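Long-range contacts in extracellular solute-binding protein family 1 (Arthrobacter chlorophenolicus, PDB 4R2F), which binds laminaribiose between its two lobes and probably delivers such sugars, as an extracellular solute-binding protein, to a membrane transporter: residues L153-L158 / E372-A377; V293-A298 / N366-N371; G38-W43 / E323-F328. All coordinates share one frame; numbering follows the deposited sequence.

Contact 1: L153-L158 / E372-A377; sequences LDIRPL and EYVPIA. With BGC (beta-D-glucopyranose), chain B; BGC (beta-D-glucopyranose), chain C.
Tyr373, carried by helix 364-373, lays one face of its ring over Pro157 of the 153-158 segment. The side chain can be followed outward. CB receives CD1 of Ile155 at 3.6 Å, the isoleucine crossing it at about a right angle, and the same methyl also reaches CG2 of Val374. Further along, CE2 and CZ slide over Pro157, whose CA sits 4.0 Å from the ring centroid and 24° off the ring normal, a CH-pi contact. At the tip, OH takes a hydrogen bond from Leu158 N (3.1 Å, N-H...O angle 157°), and CB of Leu158 approaches the same oxygen at 3.3 Å. A second bond, to Ala294 O, leaves the buried phenol held by two backbone groups of neighbouring strands.

The other side of the strand belongs to the sugar. Arg156 grips Asp154 end-on, NH1 to OD1 at 2.8 Å and NH2 to OD2 at 2.8 Å, meeting both oxygens from above the carboxylate plane. The first torsion of Asp154 (chi1 -176°) swings the carboxylate to the side turned from the helix, where OD2 comes within 2.6 Å of O2 of each glucose unit and both hydroxyls donate to it. One strand thus carries a hydrophobic, helix-backed side and a charged side in the ligand cleft, an arrangement that belongs to the disaccharide pocket of this solute-binding protein.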
loop_
_atom_site.group_PDB
_atom_site.type_symbol
_atom_site.label_atom_id
_atom_site.label_comp_id
_atom_site.label_asym_id
_atom_site.label_seq_id
_atom_site.Cartn_x
_atom_site.Cartn_y
_atom_site.Cartn_z
ATOM N N LEU A 153 -0.551 8.338 1.522
ATOM C CA LEU A 153 -0.877 7.296 2.440
ATOM C C LEU A 153 -1.768 6.298 1.753
ATOM O O LEU A 153 -2.914 6.587 1.425
ATOM C CB LEU A 153 -1.567 7.854 3.674
ATOM C CG LEU A 153 -0.748 8.800 4.554
ATOM C CD1 LEU A 153 -1.672 9.624 5.449
ATOM C CD2 LEU A 153 0.257 8.008 5.357
ATOM N N ASP A 154 -1.248 5.100 1.548
ATOM C CA ASP A 154 -1.967 4.107 0.755
ATOM C C ASP A 154 -2.653 3.194 1.742
ATOM O O ASP A 154 -2.029 2.328 2.341
ATOM C CB ASP A 154 -0.995 3.360 -0.148
ATOM C CG ASP A 154 -1.677 2.356 -1.082
ATOM O OD1 ASP A 154 -2.911 2.395 -1.261
ATOM O OD2 ASP A 154 -0.952 1.500 -1.618
ATOM N N ILE A 155 -3.945 3.414 1.896
ATOM C CA ILE A 155 -4.795 2.725 2.850
ATOM C C ILE A 155 -5.620 1.633 2.145
ATOM O O ILE A 155 -5.789 1.681 0.931
ATOM C CB ILE A 155 -5.729 3.759 3.549
ATOM C CG1 ILE A 155 -6.304 3.203 4.859
ATOM C CG2 ILE A 155 -6.830 4.236 2.623
ATOM C CD1 ILE A 155 -6.754 4.276 5.822
ATOM N N ARG A 156 -6.114 0.670 2.917
ATOM C CA ARG A 156 -6.727 -0.568 2.414
ATOM C C ARG A 156 -8.191 -0.699 2.844
ATOM O O ARG A 156 -8.512 -1.408 3.798
ATOM C CB ARG A 156 -5.923 -1.785 2.893
ATOM C CG ARG A 156 -4.558 -1.896 2.225
ATOM C CD ARG A 156 -4.675 -2.497 0.826
ATOM N NE ARG A 156 -3.446 -2.314 0.061
ATOM C CZ ARG A 156 -3.064 -1.179 -0.505
ATOM N NH1 ARG A 156 -3.856 -0.119 -0.500
ATOM N NH2 ARG A 156 -1.913 -1.127 -1.158
ATOM N N PRO A 157 -9.092 -0.009 2.128
ATOM C CA PRO A 157 -10.483 -0.093 2.501
ATOM C C PRO A 157 -11.135 -1.357 1.969
ATOM O O PRO A 157 -10.666 -1.957 1.007
ATOM C CB PRO A 157 -11.119 1.151 1.846
ATOM C CG PRO A 157 -10.013 1.860 1.123
ATOM C CD PRO A 157 -8.891 0.872 0.970
ATOM N N LEU A 158 -12.230 -1.726 2.608
ATOM C CA LEU A 158 -13.121 -2.743 2.099
ATOM C C LEU A 158 -14.165 -2.050 1.216
ATOM O O LEU A 158 -14.546 -0.897 1.478
ATOM C CB LEU A 158 -13.769 -3.487 3.250
ATOM C CG LEU A 158 -12.794 -4.320 4.094
ATOM C CD1 LEU A 158 -13.409 -4.688 5.428
ATOM C CD2 LEU A 158 -12.367 -5.579 3.364
ATOM N N GLU A 372 -13.529 6.410 8.966
ATOM C CA GLU A 372 -13.655 5.068 9.522
ATOM C C GLU A 372 -12.394 4.262 9.438
ATOM O O GLU A 372 -12.183 3.411 10.273
ATOM C CB GLU A 372 -14.799 4.310 8.836
ATOM C CG GLU A 372 -16.162 5.012 9.018
ATOM C CD GLU A 372 -17.359 4.191 8.566
ATOM O OE1 GLU A 372 -17.276 2.935 8.491
ATOM O OE2 GLU A 372 -18.420 4.815 8.305
ATOM N N TYR A 373 -11.545 4.500 8.445
ATOM C CA TYR A 373 -10.296 3.700 8.332
ATOM C C TYR A 373 -9.071 4.407 8.910
ATOM O O TYR A 373 -8.257 3.800 9.619
ATOM C CB TYR A 373 -10.072 3.257 6.856
ATOM C CG TYR A 373 -11.039 2.197 6.400
ATOM C CD1 TYR A 373 -12.336 2.519 5.967
ATOM C CD2 TYR A 373 -10.669 0.853 6.407
ATOM C CE1 TYR A 373 -13.216 1.527 5.530
ATOM C CE2 TYR A 373 -11.553 -0.131 6.025
ATOM C CZ TYR A 373 -12.819 0.209 5.570
ATOM O OH TYR A 373 -13.654 -0.787 5.184
ATOM N N VAL A 374 -8.916 5.696 8.652
ATOM C CA VAL A 374 -7.725 6.383 9.144
ATOM C C VAL A 374 -7.522 6.229 10.650
ATOM O O VAL A 374 -6.413 5.929 11.086
ATOM C CB VAL A 374 -7.679 7.859 8.699
ATOM C CG1 VAL A 374 -6.588 8.645 9.441
ATOM C CG2 VAL A 374 -7.398 7.902 7.219
ATOM N N PRO A 375 -8.597 6.393 11.449
ATOM C CA PRO A 375 -8.395 6.343 12.911
ATOM C C PRO A 375 -7.925 5.003 13.481
ATOM O O PRO A 375 -7.398 4.971 14.592
ATOM C CB PRO A 375 -9.781 6.682 13.472
ATOM C CG PRO A 375 -10.477 7.420 12.375
ATOM C CD PRO A 375 -9.968 6.805 11.102
ATOM N N ILE A 376 -8.119 3.913 12.738
ATOM C CA ILE A 376 -7.721 2.564 13.185
ATOM C C ILE A 376 -6.543 2.015 12.389
ATOM O O ILE A 376 -6.211 0.824 12.476
ATOM C CB ILE A 376 -8.899 1.586 13.104
ATOM C CG1 ILE A 376 -9.515 1.590 11.699
ATOM C CG2 ILE A 376 -9.958 1.944 14.167
ATOM C CD1 ILE A 376 -10.409 0.400 11.451
ATOM N N ALA A 377 -5.902 2.898 11.637
ATOM C CA ALA A 377 -4.857 2.504 10.711
ATOM C C ALA A 377 -3.575 2.060 11.414
ATOM O O ALA A 377 -3.140 2.685 12.351
ATOM C CB ALA A 377 -4.553 3.660 9.782
HETATM C C2 BGC B . -0.791 -0.207 -4.609
HETATM C C3 BGC B . 0.559 -0.867 -4.285
HETATM C C4 BGC B . 0.565 -2.298 -4.842
HETATM C C5 BGC B . 0.179 -2.292 -6.344
HETATM C C6 BGC B . 0.235 -3.681 -6.992
HETATM C C1 BGC B . -1.097 -0.341 -6.112
HETATM O O1 BGC B . -2.388 0.186 -6.419
HETATM O O2 BGC B . -0.761 1.170 -4.198
HETATM O O3 BGC B . 0.774 -0.780 -2.851
HETATM O O4 BGC B . 1.833 -2.952 -4.720
HETATM O O5 BGC B . -1.107 -1.744 -6.447
HETATM O O6 BGC B . -0.572 -4.596 -6.249
HETATM C C2 BGC C . 2.230 0.075 -1.175
HETATM C C3 BGC C . 3.724 0.203 -0.873
HETATM C C4 BGC C . 4.351 -1.180 -0.765
HETATM C C5 BGC C . 4.061 -1.985 -2.025
HETATM C C6 BGC C . 4.567 -3.429 -1.912
HETATM C C1 BGC C . 2.133 -0.675 -2.492
HETATM O O2 BGC C . 1.613 1.353 -1.269
HETATM O O3 BGC C . 3.926 0.927 0.340
HETATM O O4 BGC C . 5.763 -1.059 -0.656
HETATM O O5 BGC C . 2.655 -1.999 -2.295
HETATM O O6 BGC C . 3.900 -4.164 -0.862
#

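Contact 2: V293-A298 / N366-N371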
loop_
_atom_site.group_PDB
_atom_site.type_symbol
_atom_site.label_atom_id
_atom_site.label_comp_id
_atom_site.label_asym_id
_atom_site.label_seq_id
_atom_site.Cartn_x
_atom_site.Cartn_y
_atom_site.Cartn_z
ATOM N N VAL A 293 -17.587 2.093 -0.628
ATOM C CA VAL A 293 -16.762 1.730 0.563
ATOM C C VAL A 293 -17.626 1.089 1.630
ATOM O O VAL A 293 -18.714 1.585 1.935
ATOM C CB VAL A 293 -16.014 2.959 1.119
ATOM C CG1 VAL A 293 -15.316 2.644 2.440
ATOM C CG2 VAL A 293 -14.990 3.433 0.101
ATOM N N ALA A 294 -17.156 -0.040 2.158
ATOM C CA ALA A 294 -17.831 -0.733 3.262
ATOM C C ALA A 294 -17.174 -0.344 4.589
ATOM O O ALA A 294 -15.997 0.015 4.621
ATOM C CB ALA A 294 -17.763 -2.253 3.058
ATOM N N SER A 295 -17.917 -0.444 5.689
ATOM C CA SER A 295 -17.333 -0.136 7.004
ATOM C C SER A 295 -16.333 -1.212 7.412
ATOM O O SER A 295 -16.496 -2.377 7.045
ATOM C CB SER A 295 -18.424 -0.012 8.069
ATOM O OG SER A 295 -19.239 1.136 7.814
ATOM N N PRO A 296 -15.295 -0.832 8.179
ATOM C CA PRO A 296 -14.381 -1.851 8.703
ATOM C C PRO A 296 -15.149 -2.878 9.520
ATOM O O PRO A 296 -16.222 -2.575 10.052
ATOM C CB PRO A 296 -13.405 -1.071 9.589
ATOM C CG PRO A 296 -13.656 0.369 9.342
ATOM C CD PRO A 296 -14.981 0.523 8.658
ATOM N N ILE A 297 -14.624 -4.095 9.582
ATOM C CA ILE A 297 -15.271 -5.181 10.310
ATOM C C ILE A 297 -14.446 -5.586 11.518
ATOM O O ILE A 297 -13.226 -5.407 11.561
ATOM C CB ILE A 297 -15.474 -6.410 9.433
ATOM C CG1 ILE A 297 -14.128 -6.989 8.958
ATOM C CG2 ILE A 297 -16.363 -6.039 8.234
ATOM C CD1 ILE A 297 -14.295 -8.122 7.967
ATOM N N ALA A 298 -15.133 -6.166 12.485
ATOM C CA ALA A 298 -14.502 -6.596 13.719
ATOM C C ALA A 298 -14.038 -8.031 13.605
ATOM O O ALA A 298 -14.726 -8.874 13.042
ATOM C CB ALA A 298 -15.487 -6.450 14.879
ATOM N N ASN A 366 -14.302 8.810 -0.163
ATOM C CA ASN A 366 -13.092 9.351 0.424
ATOM C C ASN A 366 -13.352 9.742 1.864
ATOM O O ASN A 366 -12.526 9.488 2.744
ATOM C CB ASN A 366 -12.586 10.586 -0.320
ATOM C CG ASN A 366 -12.055 10.288 -1.720
ATOM O OD1 ASN A 366 -11.681 9.166 -2.085
ATOM N ND2 ASN A 366 -11.961 11.336 -2.493
ATOM N N VAL A 367 -14.484 10.394 2.106
ATOM C CA VAL A 367 -14.829 10.796 3.472
ATOM C C VAL A 367 -14.992 9.597 4.399
ATOM O O VAL A 367 -14.532 9.621 5.553
ATOM C CB VAL A 367 -16.088 11.683 3.510
ATOM C CG1 VAL A 367 -16.592 11.868 4.934
ATOM C CG2 VAL A 367 -15.761 13.037 2.885
ATOM N N LYS A 368 -15.621 8.537 3.905
ATOM C CA LYS A 368 -15.797 7.351 4.740
ATOM C C LYS A 368 -14.442 6.711 5.126
ATOM O O LYS A 368 -14.249 6.231 6.252
ATOM C CB LYS A 368 -16.679 6.363 4.022
ATOM C CG LYS A 368 -17.029 5.137 4.844
ATOM C CD LYS A 368 -18.152 4.380 4.166
ATOM C CE LYS A 368 -18.578 3.192 4.978
ATOM N NZ LYS A 368 -19.801 2.556 4.436
ATOM N N ILE A 369 -13.489 6.729 4.199
ATOM C CA ILE A 369 -12.138 6.201 4.452
ATOM C C ILE A 369 -11.421 7.006 5.527
ATOM O O ILE A 369 -10.840 6.443 6.466
ATOM C CB ILE A 369 -11.313 6.174 3.139
ATOM C CG1 ILE A 369 -11.891 5.130 2.186
ATOM C CG2 ILE A 369 -9.845 5.892 3.397
ATOM C CD1 ILE A 369 -11.490 5.367 0.751
ATOM N N VAL A 370 -11.472 8.326 5.387
ATOM C CA VAL A 370 -10.934 9.238 6.391
ATOM C C VAL A 370 -11.553 9.000 7.737
ATOM O O VAL A 370 -10.854 8.904 8.744
ATOM C CB VAL A 370 -11.110 10.716 5.943
ATOM C CG1 VAL A 370 -10.631 11.707 7.001
ATOM C CG2 VAL A 370 -10.285 10.945 4.684
ATOM N N ASN A 371 -12.871 8.881 7.765
ATOM C CA ASN A 371 -13.566 8.849 9.036
ATOM C C ASN A 371 -13.546 7.496 9.731
ATOM O O ASN A 371 -13.557 7.456 10.930
ATOM C CB ASN A 371 -15.014 9.318 8.884
ATOM C CG ASN A 371 -15.115 10.810 8.580
ATOM O OD1 ASN A 371 -14.135 11.534 8.646
ATOM N ND2 ASN A 371 -16.300 11.256 8.213
HETATM O O HOH W 1 -20.902 -0.184 4.965
#
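Lys368 reaches from helix 364-373 to the 293-298 segment, and its extended conformation carries much of the contact. CG lies opposite the backbone N (chi1 -175°) and the rest of the chain is extended, giving a straight rod that runs past Val293 in the opposite sense to the valine side chain. CD lies 3.7 Å from Val293 CG1, an apolar contact, while CE passes the Ser295 hydroxyl, 3.6 Å from its OG. At the end of the rod, NZ donates to Val293 O at 2.9 Å. It approaches from above the carbonyl plane, 38° out of it, with a C=O...N angle of 133°. A water accepts from NZ at 3.0 Å and from Ser295 N at 3.1 Å, so the ammonium is bonded directly to the carbonyl of Val293 and through the water to the amide of Ser295.

Val293 splits its two methyls between neighbours on the helix. CG1 lies along the lysine chain, whereas CG2, which lies opposite the carbonyl carbon, meets CD1 of Ile369 at 4.1 Å, the two side chains crossing at about a right angle. Ser295 turns its hydroxyl to Glu372, one helical turn beyond Lys368. The Val293 backbone N is bonded to Asn365 OD1. Here a helix lies beside a strand of the large mixed sheet, a helix-on-sheet layer within the alpha/beta fold of this solute-binding protein.

Contact 3: G38-W43 / E323-F328; sequences GAIKFW and EASEEF
Phe42 offers one face of its ring to Phe328, whose CE2 comes 3.8 Å from Phe42 CD1 and stands over that face, offset toward the rim. The two planes are inclined at 48° with centroids 5.1 Å apart, an oblique meeting of two rings. Both rings are extended from their backbones in the same way, with CG opposite the backbone N (chi1 178° for Phe42), and this sends the strand's ring and the helix's ring toward each other between the segments, where the side chains cross at about a right angle.

Two residues earlier on the strand, Ile40 divides its branches over the helix. CG1 meets Ala324 CB at 3.9 Å, CD1 reaches the Ser325 hydroxyl at 3.8 Å, and CG2 approaches Phe328 CB at 4.4 Å. Ser325 spends its hydroxyl on Thr319 OG1, so toward Ile40 the oxygen makes van der Waals contact alone. The segment axes cross at -46°, 9.4 Å apart at their closest; Ile40 spans Ala324 to Phe328, and Phe42 meets Phe328. Tyr332 from the next turn and Phe63 bring further rings to Phe328, enlarging the aromatic cluster.

Ile40, Ala324 and two phenylalanine rings, with the Ser325 hydroxyl at their side, meet in a buried layer. Between these segments the contact therefore rests on apolar packing, and the polar bond of the Ser325 hydroxyl goes to Thr319.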
loop_
_atom_site.group_PDB
_atom_site.type_symbol
_atom_site.label_atom_id
_atom_site.label_comp_id
_atom_site.label_asym_id
_atom_site.label_seq_id
_atom_site.Cartn_x
_atom_site.Cartn_y
_atom_site.Cartn_z
ATOM N N GLY A 38 24.054 15.107 -16.187
ATOM C CA GLY A 38 23.169 16.289 -16.383
ATOM C C GLY A 38 21.791 16.097 -15.765
ATOM O O GLY A 38 21.441 16.764 -14.798
ATOM N N ALA A 39 21.017 15.156 -16.297
ATOM C CA ALA A 39 19.594 15.055 -15.964
ATOM C C ALA A 39 19.347 14.337 -14.635
ATOM O O ALA A 39 20.038 13.379 -14.301
ATOM C CB ALA A 39 18.840 14.350 -17.080
ATOM N N ILE A 40 18.359 14.798 -13.878
ATOM C CA ILE A 40 17.961 14.094 -12.655
ATOM C C ILE A 40 17.030 12.969 -13.072
ATOM O O ILE A 40 15.966 13.223 -13.608
ATOM C CB ILE A 40 17.276 15.036 -11.620
ATOM C CG1 ILE A 40 18.325 15.940 -10.958
ATOM C CG2 ILE A 40 16.497 14.266 -10.557
ATOM C CD1 ILE A 40 19.514 15.216 -10.364
ATOM N N LYS A 41 17.448 11.726 -12.832
ATOM C CA LYS A 41 16.581 10.578 -13.086
ATOM C C LYS A 41 15.587 10.348 -11.963
ATOM O O LYS A 41 15.980 10.103 -10.826
ATOM C CB LYS A 41 17.410 9.311 -13.284
ATOM C CG LYS A 41 18.239 9.349 -14.557
ATOM C CD LYS A 41 19.210 8.190 -14.589
ATOM C CE LYS A 41 20.060 8.267 -15.839
ATOM N NZ LYS A 41 21.051 7.167 -15.820
ATOM N N PHE A 42 14.305 10.386 -12.317
ATOM C CA PHE A 42 13.216 10.097 -11.404
ATOM C C PHE A 42 12.559 8.798 -11.826
ATOM O O PHE A 42 12.075 8.670 -12.951
ATOM C CB PHE A 42 12.217 11.226 -11.442
ATOM C CG PHE A 42 11.013 11.026 -10.561
ATOM C CD1 PHE A 42 11.152 10.740 -9.212
ATOM C CD2 PHE A 42 9.742 11.191 -11.074
ATOM C CE1 PHE A 42 10.041 10.576 -8.421
ATOM C CE2 PHE A 42 8.622 11.053 -10.282
ATOM C CZ PHE A 42 8.766 10.729 -8.960
ATOM N N TRP A 43 12.554 7.823 -10.924
ATOM C CA TRP A 43 11.839 6.576 -11.137
ATOM C C TRP A 43 10.563 6.578 -10.311
ATOM O O TRP A 43 10.582 6.897 -9.117
ATOM C CB TRP A 43 12.704 5.389 -10.712
ATOM C CG TRP A 43 13.867 5.073 -11.628
ATOM C CD1 TRP A 43 14.343 5.823 -12.671
ATOM C CD2 TRP A 43 14.703 3.917 -11.554
ATOM N NE1 TRP A 43 15.431 5.196 -13.249
ATOM C CE2 TRP A 43 15.668 4.025 -12.587
ATOM C CE3 TRP A 43 14.726 2.791 -10.718
ATOM C CZ2 TRP A 43 16.659 3.055 -12.801
ATOM C CZ3 TRP A 43 15.705 1.815 -10.941
ATOM C CH2 TRP A 43 16.662 1.963 -11.977
ATOM N N GLU A 323 22.082 19.218 -4.961
ATOM C CA GLU A 323 21.226 20.392 -4.977
ATOM C C GLU A 323 20.063 20.258 -5.942
ATOM O O GLU A 323 18.951 20.703 -5.651
ATOM C CB GLU A 323 22.015 21.636 -5.338
ATOM C CG GLU A 323 22.816 22.209 -4.194
ATOM C CD GLU A 323 23.370 23.577 -4.523
ATOM O OE1 GLU A 323 22.744 24.334 -5.315
ATOM O OE2 GLU A 323 24.443 23.880 -3.973
ATOM N N ALA A 324 20.327 19.683 -7.104
ATOM C CA ALA A 324 19.279 19.491 -8.091
ATOM C C ALA A 324 18.266 18.429 -7.647
ATOM O O ALA A 324 17.065 18.610 -7.838
ATOM C CB ALA A 324 19.885 19.121 -9.445
ATOM N N SER A 325 18.735 17.326 -7.077
ATOM C CA SER A 325 17.814 16.339 -6.508
ATOM C C SER A 325 16.841 17.065 -5.555
ATOM O O SER A 325 15.637 16.901 -5.649
ATOM C CB SER A 325 18.573 15.252 -5.761
ATOM O OG SER A 325 19.332 14.454 -6.641
ATOM N N GLU A 326 17.390 17.924 -4.699
ATOM C CA GLU A 326 16.616 18.628 -3.684
ATOM C C GLU A 326 15.632 19.589 -4.303
ATOM O O GLU A 326 14.481 19.634 -3.902
ATOM C CB GLU A 326 17.553 19.349 -2.717
ATOM C CG GLU A 326 18.207 18.355 -1.791
ATOM C CD GLU A 326 19.489 18.828 -1.155
ATOM O OE1 GLU A 326 19.995 19.945 -1.443
ATOM O OE2 GLU A 326 19.982 18.049 -0.328
ATOM N N GLU A 327 16.077 20.338 -5.302
ATOM C CA GLU A 327 15.175 21.218 -6.032
ATOM C C GLU A 327 14.056 20.446 -6.711
ATOM O O GLU A 327 12.900 20.876 -6.671
ATOM C CB GLU A 327 15.931 22.046 -7.079
ATOM C CG GLU A 327 16.785 23.178 -6.506
ATOM C CD GLU A 327 16.013 24.181 -5.645
ATOM O OE1 GLU A 327 14.942 24.675 -6.065
ATOM O OE2 GLU A 327 16.502 24.501 -4.543
ATOM N N PHE A 328 14.392 19.307 -7.325
ATOM C CA PHE A 328 13.387 18.510 -7.993
ATOM C C PHE A 328 12.343 18.096 -6.985
ATOM O O PHE A 328 11.151 18.206 -7.265
ATOM C CB PHE A 328 13.932 17.239 -8.669
ATOM C CG PHE A 328 12.832 16.379 -9.262
ATOM C CD1 PHE A 328 12.260 16.697 -10.481
ATOM C CD2 PHE A 328 12.321 15.294 -8.562
ATOM C CE1 PHE A 328 11.226 15.951 -11.003
ATOM C CE2 PHE A 328 11.286 14.537 -9.073
ATOM C CZ PHE A 328 10.728 14.870 -10.302
#

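In the fold
From the N terminus, strand 40-44 supplies the first half of contact 3, whose loop closes only at helix 322-335, some 280 residues later. Inside that span the chain passes 153-158 and then 293-298, but their partners lie beyond 328, on helix 364-373 and just after it. Contacts 1 and 2 therefore both cross contact 3, while contact 2 is nested within the loop closed by contact 1. The nested pair adjoin, with centres 7 Å apart, and fasten one helix to neighbouring strands 145-161 and 291-294. Contact 3 lies about 32 Å from contact 1, centre to centre, and secures another region of the same mixed sheet.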